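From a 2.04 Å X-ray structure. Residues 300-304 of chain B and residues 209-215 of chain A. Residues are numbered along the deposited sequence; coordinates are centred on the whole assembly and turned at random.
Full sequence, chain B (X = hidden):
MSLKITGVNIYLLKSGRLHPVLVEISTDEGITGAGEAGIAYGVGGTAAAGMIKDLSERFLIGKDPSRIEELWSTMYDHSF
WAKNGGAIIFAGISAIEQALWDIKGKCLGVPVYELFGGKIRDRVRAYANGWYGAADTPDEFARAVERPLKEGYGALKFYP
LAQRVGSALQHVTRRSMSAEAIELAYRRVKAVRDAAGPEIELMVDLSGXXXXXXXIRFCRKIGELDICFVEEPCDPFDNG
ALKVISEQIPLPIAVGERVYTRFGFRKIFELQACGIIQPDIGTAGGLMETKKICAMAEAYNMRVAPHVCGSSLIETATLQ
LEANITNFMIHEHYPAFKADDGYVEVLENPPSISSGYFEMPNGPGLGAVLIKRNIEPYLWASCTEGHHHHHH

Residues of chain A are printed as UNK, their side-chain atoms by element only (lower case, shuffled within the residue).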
# COMPACT_ATOMS: atom_id res chain seq x y z
N TYR B 300 18.94 5.42 -5.30
CA TYR B 300 17.82 4.81 -6.01
C TYR B 300 18.27 4.09 -7.28
O TYR B 300 17.48 3.84 -8.19
CB TYR B 300 16.74 5.86 -6.33
CG TYR B 300 16.00 6.30 -5.09
CD1 TYR B 300 16.53 7.28 -4.25
CD2 TYR B 300 14.79 5.70 -4.72
CE1 TYR B 300 15.87 7.65 -3.07
CE2 TYR B 300 14.13 6.06 -3.54
CZ TYR B 300 14.67 7.04 -2.72
OH TYR B 300 14.02 7.41 -1.56
N ASN B 301 19.56 3.78 -7.33
CA ASN B 301 20.14 3.03 -8.44
C ASN B 301 19.95 3.69 -9.81
O ASN B 301 19.73 3.01 -10.80
CB ASN B 301 19.51 1.63 -8.46
CG ASN B 301 20.50 0.53 -8.82
OD1 ASN B 301 21.64 0.54 -8.35
ND2 ASN B 301 20.07 -0.42 -9.65
N MSE B 302 20.06 5.02 -9.85
CA MSE B 302 19.89 5.76 -11.10
C MSE B 302 21.16 6.48 -11.55
O MSE B 302 22.04 6.76 -10.74
CB MSE B 302 18.78 6.81 -10.95
CG MSE B 302 17.41 6.25 -10.63
SE MSE B 302 16.12 7.70 -10.42
CE MSE B 302 15.70 7.96 -12.29
N ARG B 303 21.22 6.78 -12.84
CA ARG B 303 22.36 7.50 -13.39
C ARG B 303 21.86 8.86 -13.87
O ARG B 303 20.65 9.10 -13.93
CB ARG B 303 23.01 6.71 -14.53
CG ARG B 303 22.03 6.19 -15.55
CD ARG B 303 22.69 5.21 -16.49
NE ARG B 303 21.70 4.60 -17.37
CZ ARG B 303 21.97 4.05 -18.55
NH1 ARG B 303 23.22 4.03 -19.00
NH2 ARG B 303 20.99 3.53 -19.28
N VAL B 304 22.79 9.73 -14.22
CA VAL B 304 22.44 11.09 -14.60
C VAL B 304 22.93 11.55 -15.97
O VAL B 304 24.09 11.36 -16.31
CB VAL B 304 22.98 12.06 -13.53
CG1 VAL B 304 22.49 13.46 -13.77
CG2 VAL B 304 22.60 11.56 -12.12
N UNK A 209 25.46 -5.67 -10.15
CA UNK A 209 24.99 -5.20 -11.44
C UNK A 209 25.30 -3.75 -11.79
O UNK A 209 26.29 -3.17 -11.34
N UNK A 210 24.45 -3.18 -12.63
CA UNK A 210 24.60 -1.81 -13.08
C UNK A 210 23.41 -1.04 -12.52
O UNK A 210 22.86 -1.41 -11.49
c UNK A 210 25.15 -2.74 -16.82
c UNK A 210 24.57 -1.78 -14.61
c UNK A 210 25.42 -2.83 -15.32
c UNK A 210 26.90 -2.61 -15.01
N UNK A 211 23.01 0.04 -13.20
CA UNK A 211 21.84 0.78 -12.76
C UNK A 211 20.66 -0.10 -13.16
O UNK A 211 20.80 -0.99 -14.01
c UNK A 211 22.72 3.14 -12.77
o UNK A 211 22.04 2.07 -14.82
c UNK A 211 21.74 2.17 -13.42
N UNK A 212 19.51 0.13 -12.55
CA UNK A 212 18.32 -0.68 -12.79
C UNK A 212 17.97 -0.89 -14.25
O UNK A 212 17.80 -2.03 -14.69
c UNK A 212 17.12 -0.08 -12.04
c UNK A 212 15.88 -0.97 -12.22
o UNK A 212 17.43 -0.01 -10.64
N UNK A 213 17.86 0.20 -15.00
CA UNK A 213 17.50 0.10 -16.41
C UNK A 213 18.42 -0.82 -17.23
O UNK A 213 17.95 -1.75 -17.90
c UNK A 213 17.45 1.51 -17.03
o UNK A 213 19.57 1.96 -15.96
o UNK A 213 18.95 3.29 -17.58
c UNK A 213 18.75 2.30 -16.84
N UNK A 214 19.73 -0.59 -17.15
CA UNK A 214 20.67 -1.41 -17.91
C UNK A 214 20.72 -2.85 -17.41
O UNK A 214 20.96 -3.77 -18.19
c UNK A 214 21.72 0.35 -20.12
c UNK A 214 22.06 -0.79 -17.88
c UNK A 214 22.19 0.50 -18.68
o UNK A 214 22.05 -0.67 -20.77
o UNK A 214 21.02 1.25 -20.61
N UNK A 215 20.49 -3.06 -16.12
CA UNK A 215 20.51 -4.41 -15.57
C UNK A 215 19.33 -5.21 -16.13
O UNK A 215 19.48 -6.36 -16.53
o UNK A 215 21.67 -3.89 -13.51
c UNK A 215 20.20 -5.81 -13.50
c UNK A 215 20.44 -4.40 -14.03
O HOH W 1 20.90 -3.18 -10.91

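Position 209 of chain A has backbone atoms alone, with no side-chain atom and nothing that touches chain B. Its phi of 65° favours a residue without a CB, and the position is Gly209(A).

Position 210 carries four carbons, forked at the second. They come no nearer to the chain B stretch than 6.8 Å, from CB to ND2 of Asn301(B), so the position contributes through its backbone: its O accepts a weak hydrogen bond from ND2 of Asn301(B) at 3.5 Å. The fork identifies Leu210(A).

At position 211 the CB bears one oxygen and one carbon. The CB packs 3.4 Å from O of Asn301(B), its nearest neighbour in the register, while the terminal carbon comes within 3.9 Å of the backbone C of Met302(B), a selenomethionine whose own side chain points away. This is Thr211(A).

Position 212 again has a CB carrying one oxygen and one carbon. The oxygen sits 2.8 Å from ND2 of Asn301(B), and the branching identifies Thr212(A). This is a nearly straight hydrogen bond, with ND2 donating to OG1 of Thr212(A), and it is supplemented by a weak one from N of Thr212(A) to O of Asn301(B) at 3.4 Å.

Position 213 shows two carbons, the second carrying two oxygens, one of which reaches NH2 of Arg303(B). This short carboxylate is Asp213(A). Its OD2 forms a salt bridge with NH2 of Arg303(B) at 2.7 Å, near the plane of the guanidinium at its edge, whereas its OD1 accepts a 2.7 Å hydrogen bond from OG1 of Thr211(A).

Position 214 has three carbons, the third carrying two oxygens, one of them 2.6 Å from NH2 of Arg303(B). This longer carboxylate is Glu214(A). Its OE2 makes that second salt bridge, whose hydrogen bond is weak in angle, and its CG covers one face of the guanidinium.

Position 215 has a CB with one oxygen and one carbon and makes no direct contact with chain B. It is Thr215(A), whose OG1 accepts a 3.0 Å hydrogen bond from N of Leu210(A) and thereby ties the loop to the helix.

The contact rests on two side chains of chain B that point toward the start of a helix. Asn301(B) engages the loop and first turn by polar bonds, aided by a water that accepts from its ND2 (3.1 Å) and donates to O of Leu210(A) (2.7 Å). NH2 of Arg303(B) pairs with both carboxylates, so that charge pairing complements the hydrogen bonds.

Chain A, residues 209-215: GLTTDET
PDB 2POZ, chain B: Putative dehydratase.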